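Local coordinates for protein polyphosphate kinase (Porphyromonas gingivalis, PDB 2O8R) that probably catalyses the reversible transfer of the terminal phosphate of ATP onto a growing chain of inorganic polyphosphate, at residues A[29-32]-A[37-40]; A[44-49]-A[302-307]; A[506-511]-A[632-637]. The protein carries 3 engineered substitutions. One frame throughout, in Å; residues are numbered along the deposited sequence.

Contact 1. Residues A[29-32]-A[37-40]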
loop_
_atom_site.group_PDB
_atom_site.type_symbol
_atom_site.label_atom_id
_atom_site.label_comp_id
_atom_site.label_asym_id
_atom_site.label_seq_id
_atom_site.Cartn_x
_atom_site.Cartn_y
_atom_site.Cartn_z
ATOM N N ALA A 29 12.368 15.106 -25.119
ATOM C CA ALA A 29 12.837 16.197 -25.987
ATOM C C ALA A 29 11.823 16.618 -27.037
ATOM O O ALA A 29 12.039 17.612 -27.739
ATOM C CB ALA A 29 14.150 15.807 -26.673
ATOM N N ASP A 30 10.733 15.858 -27.161
ATOM C CA ASP A 30 9.731 16.105 -28.197
ATOM C C ASP A 30 8.857 17.287 -27.828
ATOM O O ASP A 30 7.858 17.145 -27.108
ATOM C CB ASP A 30 8.873 14.858 -28.452
ATOM C CG ASP A 30 7.885 15.034 -29.618
ATOM O OD1 ASP A 30 7.814 16.131 -30.211
ATOM O OD2 ASP A 30 7.168 14.063 -29.941
ATOM N N ARG A 31 9.212 18.447 -28.370
ATOM C CA ARG A 31 8.514 19.680 -28.035
ATOM C C ARG A 31 7.086 19.749 -28.519
ATOM O O ARG A 31 6.381 20.682 -28.164
ATOM C CB ARG A 31 9.304 20.908 -28.483
ATOM C CG ARG A 31 10.388 21.244 -27.490
ATOM C CD ARG A 31 11.393 22.203 -28.023
ATOM N NE ARG A 31 10.816 23.514 -28.290
ATOM C CZ ARG A 31 10.634 24.459 -27.375
ATOM N NH1 ARG A 31 10.975 24.247 -26.106
ATOM N NH2 ARG A 31 10.101 25.618 -27.738
ATOM N N THR A 32 6.641 18.759 -29.294
ATOM C CA THR A 32 5.262 18.758 -29.779
ATOM C C THR A 32 4.322 18.143 -28.765
ATOM O O THR A 32 3.114 18.121 -28.978
ATOM C CB THR A 32 5.106 17.985 -31.079
ATOM O OG1 THR A 32 5.239 16.579 -30.816
ATOM C CG2 THR A 32 6.150 18.435 -32.088
ATOM N N ASP A 37 3.609 15.118 -20.300
ATOM C CA ASP A 37 3.971 13.907 -21.036
ATOM C C ASP A 37 5.473 13.730 -21.064
ATOM O O ASP A 37 5.971 12.633 -20.833
ATOM C CB ASP A 37 3.446 13.937 -22.473
ATOM C CG ASP A 37 1.937 13.959 -22.543
ATOM O OD1 ASP A 37 1.259 13.892 -21.485
ATOM O OD2 ASP A 37 1.432 14.044 -23.676
ATOM N N ARG A 38 6.184 14.819 -21.341
ATOM C CA ARG A 38 7.631 14.791 -21.420
ATOM C C ARG A 38 8.259 14.563 -20.051
ATOM O O ARG A 38 9.168 13.740 -19.908
ATOM C CB ARG A 38 8.146 16.081 -22.040
ATOM C CG ARG A 38 7.591 16.325 -23.424
ATOM C CD ARG A 38 8.197 17.562 -24.003
ATOM N NE ARG A 38 7.266 18.677 -24.035
ATOM C CZ ARG A 38 7.625 19.939 -24.239
ATOM N NH1 ARG A 38 8.901 20.256 -24.409
ATOM N NH2 ARG A 38 6.708 20.891 -24.246
ATOM N N ILE A 39 7.757 15.277 -19.049
ATOM C CA ILE A 39 8.208 15.124 -17.665
ATOM C C ILE A 39 8.118 13.671 -17.171
ATOM O O ILE A 39 9.066 13.159 -16.542
ATOM C CB ILE A 39 7.415 16.053 -16.721
ATOM C CG1 ILE A 39 7.759 17.521 -17.025
ATOM C CG2 ILE A 39 7.672 15.684 -15.249
ATOM C CD1 ILE A 39 7.397 18.493 -15.923
ATOM N N LYS A 40 6.984 13.023 -17.469
ATOM C CA LYS A 40 6.795 11.588 -17.226
ATOM C C LYS A 40 7.916 10.759 -17.835
ATOM O O LYS A 40 8.438 9.861 -17.182
ATOM C CB LYS A 40 5.453 11.098 -17.774
ATOM C CG LYS A 40 4.410 10.737 -16.718
ATOM C CD LYS A 40 4.082 11.891 -15.782
ATOM C CE LYS A 40 3.590 11.352 -14.454
ATOM N NZ LYS A 40 3.488 12.439 -13.455
#
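Asp30 and Arg31 lie on the short non-helical link after helix 13-29, and the chain turns back so soon that Arg38, near the start of helix 35-63, meets their backbone with its side chain, no hydrogen bond joining the two segments directly. Arg38 illustrates how a long cationic side chain can fill the inside of such a bend. With CG anti to the carbonyl carbon (chi1 -58°) and the next torsion extended, its aliphatic part leads straight out to the link, and CD of Arg38 packs 3.2 Å from Asp30 O. NE of Arg38 is also close to Asp30 O, at 3.5 Å, but poorly angled for a bond; its hydrogen bond goes to Leu33 O, a carbonyl of the same connection. Arg31 CA lies over one face of the Arg38 guanidinium, toward its rim, while Arg31 CG is 3.6 Å from Arg38 NH1. It is thus the base of Arg31 that does the touching. The two guanidinium planes stand 88° apart, with Arg31 NH1 4.8 Å from Arg38 NH1, so some repulsion is likely, probably eased by the exposure of Arg31. The Asp30 carboxylate makes no ion pair with Arg38. Asp30 OD1 instead accepts Thr32 N at 3.0 Å, an Asx turn, and Thr32 OG1 at 2.7 Å, both from the same face of the carboxylate plane. Thr109 of helix 83-112 also touches Arg38. The Asx turn and the Arg38-Leu33 bond are features of the tight connection between two successive helices of the N-terminal domain, paired as a helical hairpin.

Contact 2. Residues A[44-49]-A[302-307]. With SO4 (sulfate ion), chain D.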
loop_
_atom_site.group_PDB
_atom_site.type_symbol
_atom_site.label_atom_id
_atom_site.label_comp_id
_atom_site.label_asym_id
_atom_site.label_seq_id
_atom_site.Cartn_x
_atom_site.Cartn_y
_atom_site.Cartn_z
ATOM N N ILE A 44 10.671 8.234 -16.193
ATOM C CA ILE A 44 10.794 6.864 -16.689
ATOM C C ILE A 44 12.239 6.538 -17.032
ATOM O O ILE A 44 12.765 5.515 -16.584
ATOM C CB ILE A 44 9.901 6.598 -17.924
ATOM C CG1 ILE A 44 8.423 6.601 -17.524
ATOM C CG2 ILE A 44 10.275 5.270 -18.575
ATOM C CD1 ILE A 44 7.443 6.611 -18.704
ATOM N N PHE A 45 12.876 7.427 -17.797
ATOM C CA PHE A 45 14.281 7.270 -18.174
ATOM C C PHE A 45 15.161 7.058 -16.949
ATOM O O PHE A 45 16.053 6.204 -16.949
ATOM C CB PHE A 45 14.767 8.490 -18.953
ATOM C CG PHE A 45 16.248 8.512 -19.185
ATOM C CD1 PHE A 45 16.785 7.969 -20.335
ATOM C CD2 PHE A 45 17.105 9.094 -18.259
ATOM C CE1 PHE A 45 18.149 7.992 -20.558
ATOM C CE2 PHE A 45 18.463 9.128 -18.477
ATOM C CZ PHE A 45 18.994 8.576 -19.624
ATOM N N SER A 46 14.898 7.849 -15.914
ATOM C CA SER A 46 15.655 7.780 -14.686
ATOM C C SER A 46 15.428 6.449 -13.985
ATOM O O SER A 46 16.396 5.819 -13.546
ATOM C CB SER A 46 15.280 8.932 -13.759
ATOM O OG SER A 46 15.582 10.181 -14.346
ATOM N N SER A 47 14.163 6.022 -13.884
ATOM C CA SER A 47 13.844 4.741 -13.214
ATOM C C SER A 47 14.376 3.515 -13.954
ATOM O O SER A 47 14.786 2.540 -13.320
ATOM C CB SER A 47 12.340 4.582 -12.945
ATOM O OG SER A 47 11.579 5.160 -13.981
ATOM N N ASN A 48 14.365 3.569 -15.288
ATOM C CA ASN A 48 14.957 2.516 -16.115
ATOM C C ASN A 48 16.448 2.386 -15.904
ATOM O O ASN A 48 16.956 1.283 -15.824
ATOM C CB ASN A 48 14.712 2.762 -17.603
ATOM C CG ASN A 48 13.261 2.754 -17.957
ATOM O OD1 ASN A 48 12.415 2.291 -17.180
ATOM N ND2 ASN A 48 12.951 3.274 -19.133
ATOM N N LEU A 49 17.142 3.519 -15.833
ATOM C CA LEU A 49 18.584 3.526 -15.654
ATOM C C LEU A 49 18.945 3.099 -14.232
ATOM O O LEU A 49 20.050 2.635 -13.962
ATOM C CB LEU A 49 19.146 4.905 -15.966
ATOM C CG LEU A 49 20.666 5.022 -16.013
ATOM C CD1 LEU A 49 21.235 4.009 -16.996
ATOM C CD2 LEU A 49 21.099 6.436 -16.370
ATOM N N ASN A 302 18.229 11.845 -8.432
ATOM C CA ASN A 302 17.054 11.011 -8.205
ATOM C C ASN A 302 15.819 11.589 -8.872
ATOM O O ASN A 302 14.740 11.637 -8.284
ATOM C CB ASN A 302 16.806 10.817 -6.719
ATOM C CG ASN A 302 16.338 9.437 -6.397
ATOM O OD1 ASN A 302 17.144 8.507 -6.303
ATOM N ND2 ASN A 302 15.032 9.282 -6.208
ATOM N N LEU A 303 15.987 12.014 -10.119
ATOM C CA LEU A 303 14.949 12.758 -10.797
ATOM C C LEU A 303 13.787 11.911 -11.305
ATOM O O LEU A 303 12.944 12.408 -12.041
ATOM C CB LEU A 303 15.541 13.592 -11.917
ATOM C CG LEU A 303 16.262 14.832 -11.415
ATOM C CD1 LEU A 303 16.940 15.505 -12.590
ATOM C CD2 LEU A 303 15.277 15.774 -10.761
ATOM N N GLN A 304 13.725 10.645 -10.903
ATOM C CA GLN A 304 12.573 9.822 -11.225
ATOM C C GLN A 304 11.392 10.319 -10.416
ATOM O O GLN A 304 10.241 9.998 -10.725
ATOM C CB GLN A 304 12.828 8.346 -10.941
ATOM C CG GLN A 304 13.520 8.048 -9.610
ATOM C CD GLN A 304 15.012 7.907 -9.797
ATOM O OE1 GLN A 304 15.682 8.844 -10.217
ATOM N NE2 GLN A 304 15.538 6.724 -9.519
ATOM N N ASP A 305 11.697 11.119 -9.388
ATOM C CA ASP A 305 10.688 11.808 -8.581
ATOM C C ASP A 305 9.953 12.878 -9.368
ATOM O O ASP A 305 8.994 13.450 -8.856
ATOM C CB ASP A 305 11.306 12.470 -7.346
ATOM C CG ASP A 305 11.926 11.476 -6.381
ATOM O OD1 ASP A 305 11.652 10.262 -6.499
ATOM O OD2 ASP A 305 12.693 11.918 -5.497
ATOM N N LEU A 306 10.396 13.163 -10.595
ATOM C CA LEU A 306 9.665 14.104 -11.449
ATOM C C LEU A 306 8.238 13.624 -11.701
ATOM O O LEU A 306 7.338 14.425 -11.930
ATOM C CB LEU A 306 10.403 14.386 -12.763
ATOM C CG LEU A 306 11.635 15.309 -12.677
ATOM C CD1 LEU A 306 12.115 15.678 -14.058
ATOM C CD2 LEU A 306 11.375 16.582 -11.881
ATOM N N ALA A 307 8.034 12.314 -11.614
ATOM C CA ALA A 307 6.710 11.714 -11.736
ATOM C C ALA A 307 5.766 12.222 -10.652
ATOM O O ALA A 307 4.551 12.076 -10.772
ATOM C CB ALA A 307 6.812 10.192 -11.673
HETATM S S SO4 D . 19.216 11.396 -13.705
HETATM O O1 SO4 D . 18.021 11.219 -14.523
HETATM O O2 SO4 D . 19.823 12.690 -14.005
HETATM O O3 SO4 D . 18.867 11.336 -12.279
HETATM O O4 SO4 D . 20.171 10.346 -14.054
#
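Ser46 meets Gln304 where two domains abut: helix 35-63 of the N-terminal domain lies against the 3-10 segment that follows the last strand of the middle-domain sheet. This is a small van der Waals contact with no hydrogen bond between the segments, and a sulfate ion is bound beside it. The CA atoms of Ser46 and Gln304 lie 5.1 Å apart, which brings the two CB atoms into contact. CB of Gln304 rests on Ser46 CB at 3.8 Å and also approaches the backbone N of Ser47. Gln304 CG sits between its backbone N and carbonyl carbon (chi1 44°), and the chain then bends at chi2; the fold-back carries Gln304 OE1 to 3.6 Å from Ser46 CB, a contact with carbon. The Ser46 hydroxyl also lies near the carbonyl carbon and CB of Leu303. Polar links flank this patch: Gln304 O is hydrogen-bonded to Ser43 OG, one turn back on the helix. Asn48, a predicted ATP-binding residue on the same helix, directs its amide to Asn21 instead. Ser46 OG is 2.7 Å from O1 of the sulfate, a hydrogen bond, and has a second partner in Leu42 O, one turn back; the same O1 lies at the edge of the Phe45 ring, near its plane. The sulfate probably came from the crystallisation liquor, so it does not by itself mark a substrate site. The chemistry implies a division of labour: the Ser46 hydroxyl holds one sulfate oxygen, Leu303 N merely lies nearby, 3.7 Å from sulfate O3, and the segments themselves meet largely through carbon.

Contact 3. Residues A[506-511]-A[632-637]. Engineered in segment 632-637: Thr637 (natural residue Ala).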
loop_
_atom_site.group_PDB
_atom_site.type_symbol
_atom_site.label_atom_id
_atom_site.label_comp_id
_atom_site.label_asym_id
_atom_site.label_seq_id
_atom_site.Cartn_x
_atom_site.Cartn_y
_atom_site.Cartn_z
ATOM N N PHE A 506 0.296 -30.871 -27.949
ATOM C CA PHE A 506 -0.742 -29.855 -28.096
ATOM C C PHE A 506 -1.230 -29.742 -29.547
ATOM O O PHE A 506 -0.448 -29.921 -30.479
ATOM C CB PHE A 506 -0.243 -28.509 -27.536
ATOM C CG PHE A 506 0.303 -28.610 -26.136
ATOM C CD1 PHE A 506 -0.531 -28.449 -25.040
ATOM C CD2 PHE A 506 1.645 -28.901 -25.914
ATOM C CE1 PHE A 506 -0.036 -28.562 -23.749
ATOM C CE2 PHE A 506 2.150 -29.013 -24.620
ATOM C CZ PHE A 506 1.311 -28.846 -23.542
ATOM N N SER A 507 -2.521 -29.457 -29.730
ATOM C CA SER A 507 -3.135 -29.375 -31.068
ATOM C C SER A 507 -2.774 -28.109 -31.828
ATOM O O SER A 507 -2.443 -28.160 -33.009
ATOM C CB SER A 507 -4.664 -29.468 -30.994
ATOM O OG SER A 507 -5.086 -30.582 -30.238
ATOM N N ARG A 508 -2.885 -26.968 -31.162
ATOM C CA ARG A 508 -2.693 -25.684 -31.825
ATOM C C ARG A 508 -1.776 -24.802 -31.006
ATOM O O ARG A 508 -1.093 -23.941 -31.549
ATOM C CB ARG A 508 -4.024 -24.963 -32.001
ATOM C CG ARG A 508 -5.134 -25.794 -32.622
ATOM C CD ARG A 508 -4.998 -25.862 -34.111
ATOM N NE ARG A 508 -6.278 -26.121 -34.755
ATOM C CZ ARG A 508 -6.526 -25.870 -36.037
ATOM N NH1 ARG A 508 -5.580 -25.346 -36.807
ATOM N NH2 ARG A 508 -7.722 -26.136 -36.544
ATOM N N LEU A 509 -1.766 -25.033 -29.697
ATOM C CA LEU A 509 -1.007 -24.211 -28.763
ATOM C C LEU A 509 0.497 -24.429 -28.884
ATOM O O LEU A 509 0.945 -25.524 -29.197
ATOM C CB LEU A 509 -1.454 -24.531 -27.342
ATOM C CG LEU A 509 -1.072 -23.573 -26.226
ATOM C CD1 LEU A 509 -1.625 -22.200 -26.562
ATOM C CD2 LEU A 509 -1.565 -24.096 -24.864
ATOM N N LEU A 510 1.273 -23.385 -28.633
ATOM C CA LEU A 510 2.723 -23.521 -28.585
ATOM C C LEU A 510 3.255 -23.245 -27.197
ATOM O O LEU A 510 3.127 -22.127 -26.701
ATOM C CB LEU A 510 3.381 -22.538 -29.535
ATOM C CG LEU A 510 2.984 -22.626 -30.993
ATOM C CD1 LEU A 510 3.906 -21.713 -31.777
ATOM C CD2 LEU A 510 3.110 -24.058 -31.457
ATOM N N VAL A 511 3.859 -24.255 -26.583
ATOM C CA VAL A 511 4.456 -24.111 -25.254
ATOM C C VAL A 511 5.981 -24.255 -25.290
ATOM O O VAL A 511 6.523 -25.107 -25.985
ATOM C CB VAL A 511 3.850 -25.102 -24.253
ATOM C CG1 VAL A 511 4.293 -24.773 -22.837
ATOM C CG2 VAL A 511 2.321 -25.073 -24.340
ATOM N N PRO A 632 -2.128 -19.528 -32.041
ATOM C CA PRO A 632 -2.676 -19.195 -33.346
ATOM C C PRO A 632 -3.996 -18.469 -33.219
ATOM O O PRO A 632 -4.833 -18.836 -32.389
ATOM C CB PRO A 632 -2.939 -20.564 -33.975
ATOM C CG PRO A 632 -3.059 -21.478 -32.846
ATOM C CD PRO A 632 -2.046 -20.984 -31.865
ATOM N N VAL A 633 -4.163 -17.439 -34.034
ATOM C CA VAL A 633 -5.421 -16.756 -34.152
ATOM C C VAL A 633 -6.137 -17.451 -35.309
ATOM O O VAL A 633 -5.779 -17.254 -36.466
ATOM C CB VAL A 633 -5.172 -15.286 -34.461
ATOM C CG1 VAL A 633 -6.479 -14.509 -34.553
ATOM C CG2 VAL A 633 -4.267 -14.697 -33.407
ATOM N N LEU A 634 -7.118 -18.292 -34.997
ATOM C CA LEU A 634 -7.788 -19.109 -36.027
ATOM C C LEU A 634 -8.856 -18.389 -36.849
ATOM O O LEU A 634 -8.977 -18.610 -38.055
ATOM C CB LEU A 634 -8.384 -20.371 -35.411
ATOM C CG LEU A 634 -7.297 -21.220 -34.754
ATOM C CD1 LEU A 634 -7.893 -22.469 -34.194
ATOM C CD2 LEU A 634 -6.166 -21.550 -35.734
ATOM N N ASP A 635 -9.624 -17.531 -36.194
ATOM C CA ASP A 635 -10.657 -16.765 -36.864
ATOM C C ASP A 635 -10.071 -15.753 -37.848
ATOM O O ASP A 635 -9.274 -14.890 -37.473
ATOM C CB ASP A 635 -11.530 -16.064 -35.835
ATOM C CG ASP A 635 -12.722 -15.393 -36.453
ATOM O OD1 ASP A 635 -12.530 -14.470 -37.278
ATOM O OD2 ASP A 635 -13.856 -15.780 -36.098
ATOM N N PRO A 636 -10.491 -15.847 -39.119
ATOM C CA PRO A 636 -9.961 -15.038 -40.209
ATOM C C PRO A 636 -10.139 -13.540 -40.010
ATOM O O PRO A 636 -9.188 -12.790 -40.242
ATOM C CB PRO A 636 -10.761 -15.527 -41.416
ATOM C CG PRO A 636 -11.176 -16.896 -41.038
ATOM C CD PRO A 636 -11.525 -16.774 -39.604
ATOM N N THR A 637 -11.319 -13.100 -39.572
ATOM C CA THR A 637 -11.527 -11.660 -39.361
ATOM C C THR A 637 -10.649 -11.127 -38.224
ATOM O O THR A 637 -10.149 -10.001 -38.294
ATOM C CB THR A 637 -12.999 -11.298 -39.112
ATOM O OG1 THR A 637 -13.462 -11.994 -37.955
ATOM C CG2 THR A 637 -13.846 -11.693 -40.301
#
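Pro632 packs on the backbone of Arg508: CD of Pro632 lies 3.1 Å from Arg508 O, and CG of Pro632 is 3.7 Å from Arg508 CB. Leu634 meets the far end of the same side chain. The Arg508 chain bends at chi2 (-80°), which turns the guanidinium so that the leucine methyls come over one face. CD1 of Leu634 is 4.0 Å above the Arg508 guanidinium plane, toward its rim, and CD2 of Leu634 is 4.0 Å from Arg508 NH1. The contact is thus between methyl carbons and the flat of a cation. It lies at an edge of the mixed sheet in C-terminal domain 2, a domain of the phospholipase D clan. There strand 510-511 runs antiparallel to strand 629-632, to which Pro632 belongs, with Leu510 and Ala630 joined by backbone hydrogen bonding; Val633, next to the proline, is hydrogen-bonded through its backbone to Val611. On the arginine's side, Asp489 of helix 484-497 receives the backbone N-H groups of Ser507, Arg508 and Leu509, while Asp485 offers Arg508 NE a long, weak ion pair. On the other side, Leu634 leads into helix 636-651, whose N-cap is Asp635. Asp635 OD1 accepts Thr637 OG1 at 2.7 Å on its syn side, 25° out of the carboxylate plane, and Thr637 N more weakly; Thr637 is an engineered residue. Leu638 N is bonded to the same oxygen.

In the fold
The three contacts follow one another along the chain. Contacts 1 and 2 share helix 35-63, with centres 14 Å apart, and they touch: Lys40 NZ is 2.9 Å from Ala307 O, a probable hydrogen bond, and Ile39 packs on Leu306. The first is local to the N-terminal domain; the second joins that domain to the middle one across some 250 residues of sequence, so a single helix serves both the hairpin and the domain junction. Contact 3 stands apart, in C-terminal domain 2, with its centre about 40 Å from either of the others. It lies at a sheet edge, away from the annotated sites, whereas contact 2 includes the predicted ATP-binding residue Asn48.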